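Local coordinates for protein Gp26 (Listeria phage P40, PDB 4JZ5) that probably hydrolyses Listeria cell-wall peptidoglycan, serving as the family 25 glycosyl hydrolase domain of a bacteriophage endolysin, at residues V44-G54 with M74-L83; P188-S196 with V207-I216. One frame throughout, in Å; residues are numbered along the deposited sequence. Where two conformers were deposited one is given.

Interaction 1 (V44-G54 with M74-L83); sequences VGFVVIRSSNG and MPFGLYHYAL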
loop_
_atom_site.group_PDB
_atom_site.type_symbol
_atom_site.label_atom_id
_atom_site.label_comp_id
_atom_site.label_asym_id
_atom_site.label_seq_id
_atom_site.Cartn_x
_atom_site.Cartn_y
_atom_site.Cartn_z
ATOM N N VAL A 44 -10.089 -10.809 6.906
ATOM C CA VAL A 44 -9.045 -9.888 6.472
ATOM C C VAL A 44 -8.156 -9.520 7.638
ATOM O O VAL A 44 -8.650 -9.085 8.679
ATOM C CB VAL A 44 -9.656 -8.620 5.867
ATOM C CG1 VAL A 44 -8.565 -7.617 5.506
ATOM C CG2 VAL A 44 -10.508 -8.959 4.646
ATOM N N GLY A 45 -6.842 -9.692 7.479
ATOM C CA GLY A 45 -5.910 -9.416 8.560
ATOM C C GLY A 45 -5.358 -8.002 8.632
ATOM O O GLY A 45 -4.871 -7.576 9.674
ATOM N N PHE A 46 -5.380 -7.297 7.505
ATOM C CA PHE A 46 -4.809 -5.960 7.401
ATOM C C PHE A 46 -5.365 -5.320 6.134
ATOM O O PHE A 46 -5.689 -6.011 5.171
ATOM C CB PHE A 46 -3.280 -6.054 7.288
ATOM C CG PHE A 46 -2.549 -4.752 7.499
ATOM C CD1 PHE A 46 -2.343 -4.275 8.782
ATOM C CD2 PHE A 46 -2.033 -4.025 6.449
ATOM C CE1 PHE A 46 -1.660 -3.081 9.010
ATOM C CE2 PHE A 46 -1.337 -2.835 6.682
ATOM C CZ PHE A 46 -1.145 -2.375 7.963
ATOM N N VAL A 47 -5.467 -4.001 6.138
ATOM C CA VAL A 47 -5.900 -3.243 4.971
ATOM C C VAL A 47 -4.925 -2.100 4.733
ATOM O O VAL A 47 -4.537 -1.414 5.670
ATOM C CB VAL A 47 -7.328 -2.686 5.158
ATOM C CG1 VAL A 47 -7.765 -1.848 3.956
ATOM C CG2 VAL A 47 -8.315 -3.819 5.394
ATOM N N VAL A 48 -4.529 -1.890 3.483
ATOM C CA VAL A 48 -3.761 -0.714 3.101
ATOM C C VAL A 48 -4.675 0.214 2.304
ATOM O O VAL A 48 -5.328 -0.223 1.366
ATOM C CB VAL A 48 -2.528 -1.065 2.248
ATOM C CG1 VAL A 48 -1.521 0.088 2.316
ATOM C CG2 VAL A 48 -1.882 -2.364 2.720
ATOM N N ILE A 49 -4.736 1.489 2.676
ATOM C CA ILE A 49 -5.596 2.435 1.992
ATOM C C ILE A 49 -4.776 3.476 1.266
ATOM O O ILE A 49 -3.708 3.886 1.721
ATOM C CB ILE A 49 -6.622 3.106 2.934
ATOM C CG1 ILE A 49 -5.977 4.103 3.886
ATOM C CG2 ILE A 49 -7.381 2.047 3.710
ATOM C CD1 ILE A 49 -6.948 4.731 4.860
ATOM N N ARG A 50 -5.272 3.929 0.123
ATOM C CA ARG A 50 -4.566 4.939 -0.663
ATOM C C ARG A 50 -4.648 6.300 0.009
ATOM O O ARG A 50 -5.738 6.759 0.347
ATOM C CB ARG A 50 -5.136 5.043 -2.074
ATOM C CG ARG A 50 -4.254 5.881 -2.999
ATOM C CD ARG A 50 -4.652 5.777 -4.457
ATOM N NE ARG A 50 -5.866 6.531 -4.730
ATOM C CZ ARG A 50 -6.384 6.696 -5.942
ATOM N NH1 ARG A 50 -5.797 6.158 -7.002
ATOM N NH2 ARG A 50 -7.492 7.405 -6.089
ATOM N N SER A 51 -3.498 6.955 0.173
ATOM C CA SER A 51 -3.436 8.264 0.792
ATOM C C SER A 51 -3.659 9.413 -0.176
ATOM O O SER A 51 -4.297 10.408 0.166
ATOM C CB SER A 51 -2.074 8.459 1.451
ATOM O OG SER A 51 -1.003 8.373 0.523
ATOM N N SER A 52 -3.100 9.285 -1.377
ATOM C CA SER A 52 -2.869 10.435 -2.222
ATOM C C SER A 52 -2.355 9.985 -3.582
ATOM O O SER A 52 -1.764 8.913 -3.710
ATOM C CB SER A 52 -1.852 11.372 -1.559
ATOM O OG SER A 52 -0.823 10.658 -0.892
ATOM N N ASN A 53 -2.593 10.834 -4.571
ATOM C CA ASN A 53 -2.055 10.721 -5.921
ATOM C C ASN A 53 -1.138 11.909 -6.145
ATOM O O ASN A 53 -1.606 13.042 -6.334
ATOM C CB ASN A 53 -3.167 10.804 -6.967
ATOM C CG ASN A 53 -3.971 9.530 -7.095
ATOM O OD1 ASN A 53 -3.785 8.570 -6.353
ATOM N ND2 ASN A 53 -4.882 9.519 -8.052
ATOM N N GLY A 54 0.167 11.667 -6.115
ATOM C CA GLY A 54 1.122 12.756 -6.227
ATOM C C GLY A 54 0.851 13.862 -5.220
ATOM O O GLY A 54 0.457 13.607 -4.087
ATOM N N MET A 74 -9.776 -2.661 12.716
ATOM C CA MET A 74 -8.976 -3.315 11.679
ATOM C C MET A 74 -7.641 -2.605 11.560
ATOM O O MET A 74 -7.616 -1.417 11.260
ATOM C CB MET A 74 -9.696 -3.263 10.342
ATOM C CG MET A 74 -8.873 -3.804 9.188
ATOM S SD MET A 74 -8.533 -5.570 9.227
ATOM C CE MET A 74 -10.178 -6.204 8.848
ATOM N N PRO A 75 -6.529 -3.322 11.760
ATOM C CA PRO A 75 -5.236 -2.660 11.560
ATOM C C PRO A 75 -5.066 -2.252 10.102
ATOM O O PRO A 75 -5.504 -2.952 9.193
ATOM C CB PRO A 75 -4.218 -3.721 11.986
ATOM C CG PRO A 75 -4.928 -5.009 11.881
ATOM C CD PRO A 75 -6.376 -4.731 12.162
ATOM N N PHE A 76 -4.443 -1.101 9.882
ATOM C CA PHE A 76 -4.306 -0.607 8.536
ATOM C C PHE A 76 -3.074 0.255 8.354
ATOM O O PHE A 76 -2.451 0.728 9.290
ATOM C CB PHE A 76 -5.592 0.147 8.103
ATOM C CG PHE A 76 -5.709 1.543 8.650
ATOM C CD1 PHE A 76 -6.219 1.764 9.914
ATOM C CD2 PHE A 76 -5.316 2.640 7.889
ATOM C CE1 PHE A 76 -6.330 3.045 10.426
ATOM C CE2 PHE A 76 -5.435 3.928 8.390
ATOM C CZ PHE A 76 -5.943 4.125 9.668
ATOM N N GLY A 77 -2.735 0.431 7.091
ATOM C CA GLY A 77 -1.650 1.280 6.656
ATOM C C GLY A 77 -2.063 2.140 5.479
ATOM O O GLY A 77 -3.201 2.074 5.016
ATOM N N LEU A 78 -1.124 2.928 4.964
ATOM C CA LEU A 78 -1.379 3.856 3.857
ATOM C C LEU A 78 -0.414 3.615 2.718
ATOM O O LEU A 78 0.748 3.271 2.964
ATOM C CB LEU A 78 -1.162 5.312 4.270
ATOM C CG LEU A 78 -1.908 5.810 5.499
ATOM C CD1 LEU A 78 -1.574 7.274 5.729
ATOM C CD2 LEU A 78 -3.402 5.610 5.435
ATOM N N TYR A 79 -0.855 3.840 1.482
ATOM C CA TYR A 79 0.063 3.857 0.356
ATOM C C TYR A 79 -0.161 5.102 -0.489
ATOM O O TYR A 79 -1.290 5.507 -0.758
ATOM C CB TYR A 79 -0.039 2.570 -0.497
ATOM C CG TYR A 79 -1.242 2.467 -1.419
ATOM C CD1 TYR A 79 -1.194 2.971 -2.716
ATOM C CD2 TYR A 79 -2.409 1.826 -1.018
ATOM C CE1 TYR A 79 -2.270 2.865 -3.580
ATOM C CE2 TYR A 79 -3.503 1.720 -1.881
ATOM C CZ TYR A 79 -3.415 2.235 -3.161
ATOM O OH TYR A 79 -4.476 2.155 -4.033
ATOM N N HIS A 80 0.947 5.682 -0.943
ATOM C CA HIS A 80 0.960 6.864 -1.786
ATOM C C HIS A 80 1.246 6.483 -3.228
ATOM O O HIS A 80 2.224 5.784 -3.491
ATOM C CB HIS A 80 2.075 7.800 -1.321
ATOM C CG HIS A 80 2.228 9.000 -2.190
ATOM N ND1 HIS A 80 3.215 9.174 -3.139
ATOM C CD2 HIS A 80 1.441 10.091 -2.248
ATOM C CE1 HIS A 80 3.029 10.351 -3.724
ATOM N NE2 HIS A 80 1.956 10.915 -3.203
ATOM N N TYR A 81 0.408 6.943 -4.158
ATOM C CA TYR A 81 0.618 6.702 -5.578
ATOM C C TYR A 81 1.529 7.794 -6.128
ATOM O O TYR A 81 1.140 8.965 -6.238
ATOM C CB TYR A 81 -0.717 6.668 -6.345
ATOM C CG TYR A 81 -0.516 6.219 -7.770
ATOM C CD1 TYR A 81 -0.122 7.116 -8.753
ATOM C CD2 TYR A 81 -0.639 4.885 -8.119
ATOM C CE1 TYR A 81 0.091 6.703 -10.052
ATOM C CE2 TYR A 81 -0.431 4.465 -9.430
ATOM C CZ TYR A 81 -0.043 5.377 -10.374
ATOM O OH TYR A 81 0.177 4.962 -11.670
ATOM N N ALA A 82 2.758 7.413 -6.443
ATOM C CA ALA A 82 3.790 8.373 -6.812
ATOM C C ALA A 82 3.656 8.933 -8.220
ATOM O O ALA A 82 3.413 8.185 -9.169
ATOM C CB ALA A 82 5.142 7.722 -6.688
ATOM N N LEU A 83 3.880 10.238 -8.332
ATOM C CA LEU A 83 3.887 10.954 -9.605
ATOM C C LEU A 83 5.026 11.977 -9.641
ATOM O O LEU A 83 4.979 12.944 -10.392
ATOM C CB LEU A 83 2.554 11.669 -9.804
ATOM C CG LEU A 83 1.372 10.719 -10.003
ATOM C CD1 LEU A 83 0.046 11.457 -9.910
ATOM C CD2 LEU A 83 1.477 9.983 -11.323
#
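Val44 meets Met74 at the start of the contact, where the thioether chain, bent at its last two torsions, brings CE to 3.9 Å from Val44 CB. The Phe46 ring then reaches across the neighbouring strand: with CG anti to the backbone N (chi1 -166°), it lies over the backbone at Phe76, whose CA is 3.9 Å from the ring centroid in a CH-pi contact over one face. Its CZ also reaches Gly77 N at 3.3 Å, a close approach beside a residue with no side chain. Val47 brings the regular ladder: its N donates to Pro75 O, its O accepts from Gly77 N, and CG2 packs on Met74 CG. These bonds, continued by Ile49 with Gly77 and Tyr79, define two neighbouring parallel strands of the beta/alpha barrel expected of family 25 hydrolases, joined through helix 62-72 in a beta-alpha-beta crossover. Val48 CG1 comes to the edge of the Tyr79 ring. On the face covered by helices 62-72 and 87-106, Ile49 and Leu78 lie alongside each other, tightly packed at 3.4 Å between Ile49 CG1 and Leu78 CD2. Arg50 runs under the Tyr79 ring: its CA sits 3.8 Å from the ring centroid, 18° off the normal, while its NE continues to a salt bridge with Asp59. Ser51 N is held by Tyr79 O at 2.8 Å. Beyond it the first strand gains one residue, since Arg50 pairs with Tyr79 but Asn53 with Tyr81, and Ser52 O takes up Tyr81 N. Gly54 finally binds twice: its N donates to Tyr81 O, and its O receives His80 NE2 at 3.2 Å, lying in the imidazole plane with a nearly straight bond (171°), although the nitrogen stands above the carbonyl plane.

Interaction 2 (P188-S196 with V207-I216); sequences PYDLWQYTS and VDMNTCSSDI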
loop_
_atom_site.group_PDB
_atom_site.type_symbol
_atom_site.label_atom_id
_atom_site.label_comp_id
_atom_site.label_asym_id
_atom_site.label_seq_id
_atom_site.Cartn_x
_atom_site.Cartn_y
_atom_site.Cartn_z
ATOM N N PRO A 188 11.500 -12.388 -5.130
ATOM C CA PRO A 188 11.022 -12.571 -3.756
ATOM C C PRO A 188 10.088 -11.452 -3.329
ATOM O O PRO A 188 10.244 -10.294 -3.744
ATOM C CB PRO A 188 12.301 -12.519 -2.927
ATOM C CG PRO A 188 13.379 -12.902 -3.879
ATOM C CD PRO A 188 12.967 -12.381 -5.211
ATOM N N TYR A 189 9.118 -11.798 -2.499
ATOM C CA TYR A 189 8.174 -10.817 -1.995
ATOM C C TYR A 189 7.941 -11.027 -0.512
ATOM O O TYR A 189 8.137 -12.121 0.019
ATOM C CB TYR A 189 6.834 -10.923 -2.734
ATOM C CG TYR A 189 6.069 -12.206 -2.439
ATOM C CD1 TYR A 189 5.263 -12.321 -1.319
ATOM C CD2 TYR A 189 6.160 -13.301 -3.286
ATOM C CE1 TYR A 189 4.580 -13.481 -1.036
ATOM C CE2 TYR A 189 5.478 -14.475 -3.009
ATOM C CZ TYR A 189 4.679 -14.552 -1.893
ATOM O OH TYR A 189 4.000 -15.716 -1.610
ATOM N N ASP A 190 7.505 -9.962 0.154
ATOM C CA ASP A 190 6.968 -10.054 1.504
ATOM C C ASP A 190 5.430 -10.085 1.467
ATOM O O ASP A 190 4.802 -10.925 2.125
ATOM C CB ASP A 190 7.452 -8.886 2.360
ATOM C CG ASP A 190 8.953 -8.876 2.551
ATOM O OD1 ASP A 190 9.527 -9.966 2.722
ATOM O OD2 ASP A 190 9.541 -7.777 2.495
ATOM N N LEU A 191 4.848 -9.166 0.712
ATOM C CA LEU A 191 3.403 -9.124 0.493
ATOM C C LEU A 191 3.169 -9.251 -1.014
ATOM O O LEU A 191 3.792 -8.537 -1.787
ATOM C CB LEU A 191 2.858 -7.798 1.012
ATOM C CG LEU A 191 1.342 -7.582 0.976
ATOM C CD1 LEU A 191 0.596 -8.587 1.840
ATOM C CD2 LEU A 191 1.003 -6.158 1.417
ATOM N N TRP A 192 2.301 -10.180 -1.427
ATOM C CA TRP A 192 2.033 -10.468 -2.839
ATOM C C TRP A 192 0.623 -10.020 -3.175
ATOM O O TRP A 192 -0.341 -10.525 -2.603
ATOM C CB TRP A 192 2.189 -11.965 -3.077
ATOM C CG TRP A 192 1.694 -12.528 -4.382
ATOM C CD1 TRP A 192 1.589 -11.919 -5.596
ATOM C CD2 TRP A 192 1.259 -13.867 -4.563
ATOM N NE1 TRP A 192 1.089 -12.815 -6.531
ATOM C CE2 TRP A 192 0.886 -14.021 -5.914
ATOM C CE3 TRP A 192 1.134 -14.954 -3.703
ATOM C CZ2 TRP A 192 0.388 -15.225 -6.419
ATOM C CZ3 TRP A 192 0.647 -16.146 -4.204
ATOM C CH2 TRP A 192 0.286 -16.271 -5.551
ATOM N N GLN A 193 0.522 -9.048 -4.071
ATOM C CA GLN A 193 -0.775 -8.641 -4.617
ATOM C C GLN A 193 -1.093 -9.554 -5.789
ATOM O O GLN A 193 -0.469 -9.459 -6.842
ATOM C CB GLN A 193 -0.754 -7.191 -5.039
ATOM C CG GLN A 193 -2.131 -6.612 -5.266
ATOM C CD GLN A 193 -2.019 -5.219 -5.805
ATOM O OE1 GLN A 193 -1.552 -5.016 -6.924
ATOM N NE2 GLN A 193 -2.371 -4.235 -4.996
ATOM N N TYR A 194 -2.028 -10.477 -5.569
ATOM C CA TYR A 194 -2.217 -11.584 -6.493
ATOM C C TYR A 194 -3.383 -11.416 -7.461
ATOM O O TYR A 194 -3.506 -12.172 -8.422
ATOM C CB TYR A 194 -2.324 -12.909 -5.742
ATOM C CG TYR A 194 -3.471 -13.042 -4.765
ATOM C CD1 TYR A 194 -4.747 -13.350 -5.204
ATOM C CD2 TYR A 194 -3.265 -12.909 -3.396
ATOM C CE1 TYR A 194 -5.778 -13.498 -4.321
ATOM C CE2 TYR A 194 -4.300 -13.069 -2.503
ATOM C CZ TYR A 194 -5.552 -13.376 -2.966
ATOM O OH TYR A 194 -6.571 -13.538 -2.054
ATOM N N THR A 195 -4.239 -10.429 -7.226
ATOM C CA THR A 195 -5.323 -10.131 -8.145
ATOM C C THR A 195 -5.803 -8.706 -7.935
ATOM O O THR A 195 -5.654 -8.155 -6.833
ATOM C CB THR A 195 -6.513 -11.120 -7.954
ATOM O OG1 THR A 195 -7.486 -10.944 -8.985
ATOM C CG2 THR A 195 -7.188 -10.942 -6.608
ATOM N N SER A 196 -6.374 -8.134 -8.992
ATOM C CA SER A 196 -7.081 -6.864 -8.917
ATOM C C SER A 196 -8.592 -7.082 -8.997
ATOM O O SER A 196 -9.354 -6.108 -8.994
ATOM C CB SER A 196 -6.643 -5.936 -10.048
ATOM O OG SER A 196 -7.096 -6.387 -11.323
ATOM N N VAL A 207 -11.757 -5.781 -5.921
ATOM C CA VAL A 207 -10.809 -5.328 -4.938
ATOM C C VAL A 207 -9.500 -6.083 -5.102
ATOM O O VAL A 207 -9.444 -7.267 -5.412
ATOM C CB VAL A 207 -11.382 -5.443 -3.507
ATOM C CG1 VAL A 207 -11.614 -6.876 -3.116
ATOM C CG2 VAL A 207 -10.481 -4.719 -2.503
ATOM N N ASP A 208 -8.415 -5.353 -4.867
ATOM C CA ASP A 208 -7.079 -5.930 -4.821
ATOM C C ASP A 208 -6.921 -6.815 -3.600
ATOM O O ASP A 208 -7.198 -6.385 -2.458
ATOM C CB ASP A 208 -6.015 -4.837 -4.701
ATOM C CG ASP A 208 -5.872 -3.969 -5.931
ATOM O OD1 ASP A 208 -6.333 -4.312 -7.033
ATOM O OD2 ASP A 208 -5.228 -2.882 -5.787
ATOM N N MET A 209 -6.438 -8.033 -3.819
ATOM C CA MET A 209 -6.201 -8.985 -2.741
ATOM C C MET A 209 -4.745 -9.368 -2.692
ATOM O O MET A 209 -4.067 -9.460 -3.718
ATOM C CB MET A 209 -7.071 -10.214 -2.916
ATOM C CG MET A 209 -8.537 -9.870 -2.771
ATOM S SD MET A 209 -9.620 -11.296 -2.901
ATOM C CE MET A 209 -9.473 -12.100 -1.323
ATOM N N ASN A 210 -4.277 -9.585 -1.468
ATOM C CA ASN A 210 -2.876 -9.811 -1.174
ATOM C C ASN A 210 -2.747 -10.938 -0.162
ATOM O O ASN A 210 -3.649 -11.174 0.644
ATOM C CB ASN A 210 -2.197 -8.563 -0.567
ATOM C CG ASN A 210 -2.410 -7.298 -1.373
ATOM O OD1 ASN A 210 -1.580 -6.924 -2.178
ATOM N ND2 ASN A 210 -3.518 -6.619 -1.125
ATOM N N THR A 211 -1.592 -11.602 -0.174
ATOM C CA THR A 211 -1.293 -12.587 0.849
ATOM C C THR A 211 0.173 -12.487 1.267
ATOM O O THR A 211 0.984 -11.876 0.579
ATOM C CB THR A 211 -1.665 -14.030 0.399
ATOM O OG1 THR A 211 -1.637 -14.902 1.530
ATOM C CG2 THR A 211 -0.724 -14.556 -0.663
ATOM N N CYS A 212 0.472 -13.090 2.411
ATOM C CA CYS A 212 1.792 -13.036 3.013
ATOM C C CYS A 212 1.838 -14.060 4.125
ATOM O O CYS A 212 0.818 -14.650 4.495
ATOM C CB CYS A 212 2.090 -11.639 3.571
ATOM S SG CYS A 212 0.917 -11.057 4.840
ATOM N N SER A 213 3.032 -14.283 4.657
ATOM C CA SER A 213 3.212 -15.161 5.811
ATOM C C SER A 213 2.630 -14.525 7.055
ATOM O O SER A 213 2.423 -13.319 7.127
ATOM C CB SER A 213 4.690 -15.425 6.048
ATOM O OG SER A 213 5.305 -14.233 6.499
ATOM N N SER A 214 2.411 -15.338 8.072
ATOM C CA SER A 214 1.993 -14.799 9.352
ATOM C C SER A 214 3.026 -13.818 9.936
ATOM O O SER A 214 2.639 -12.816 10.546
ATOM C CB SER A 214 1.656 -15.939 10.306
ATOM O OG SER A 214 0.486 -16.589 9.818
ATOM N N ASP A 215 4.312 -14.083 9.736
ATOM C CA ASP A 215 5.339 -13.168 10.223
ATOM C C ASP A 215 5.216 -11.792 9.564
ATOM O O ASP A 215 5.363 -10.764 10.235
ATOM C CB ASP A 215 6.739 -13.730 9.989
ATOM C CG ASP A 215 7.815 -12.841 10.565
ATOM O OD1 ASP A 215 7.726 -12.517 11.769
ATOM O OD2 ASP A 215 8.733 -12.452 9.816
ATOM N N ILE A 216 4.948 -11.759 8.263
ATOM C CA ILE A 216 4.805 -10.482 7.585
ATOM C C ILE A 216 3.513 -9.780 8.014
ATOM O O ILE A 216 3.488 -8.557 8.160
ATOM C CB ILE A 216 4.880 -10.634 6.055
ATOM C CG1 ILE A 216 6.302 -11.015 5.634
ATOM C CG2 ILE A 216 4.412 -9.373 5.359
ATOM C CD1 ILE A 216 7.371 -10.030 6.040
HETATM O O HOH W 1 5.280 -13.400 3.075
HETATM O O HOH W 2 -9.035 -3.592 -7.822
#
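Trp192 and Thr211 form a hydrogen-bonded antiparallel pair, with Trp192 N to Thr211 O and Thr211 N to Trp192 O both 2.9 Å. Two further backbone bonds, Tyr194 N to Met209 O and Met209 N to Thr195 O, show a shift of one residue after the Gln193-Asn210 pair, which is a beta bulge. Among the apolar contacts, Thr211 CG2 lies 3.6 Å from Trp192 CE3. Tyr194, its CG placed between the backbone N and the carbonyl carbon (chi1 61°), folds its ring over the partner strand: one face covers Met209 O, and CZ touches Met209 CB at 3.5 Å. At the other end the side chains of Ile216 and Asp190 cross at about a right angle, with Ile216 CD1 against Asp190 CB. The polar side chains Gln193 and Asn210 run side by side, their amide planes 43° apart. Their polar ends are held by residues outside the two segments: Gln193 OE1 by the hydroxyls of Tyr150 and Tyr174, its NE2 by Asp27, and Asn210 OD1 by Trp170. Two waters bridge the ends: one donates to Asp190 O, 2.7 Å from the water oxygen, and accepts from Ser213 N; the other donates to Ser196 O and Asp208 OD1. Ser213 OG accepts from Ile216 N, N-capping helix 214-220. Strand 191-195 also pairs in parallel with strand 169-172, and strand 206-211 antiparallel with strand 25-28, a reversed closing strand consistent with the irregular beta/alpha barrel of family 25 hydrolases.

Interaction 1 is complete along the chain before interaction 2 begins, yet both lie in one mixed sheet. Their centres are 14 Å apart and their nearest atoms about 5 Å, without touching. Strand 25-28 spans the gap between them: it pairs in parallel with 46-53 and antiparallel with 206-211. In the other direction, strands 114-117, 147-152 and 169-172 lead from 76-81 to 191-195, so the successive pairings return to their start and the sheet closes on itself. Interaction 1, whose centre is about 4 Å from that of the chain, is a parallel pairing within that barrel; interaction 2, with its centre about 11 Å from the chain's, is the antiparallel pairing that helps complete the ring.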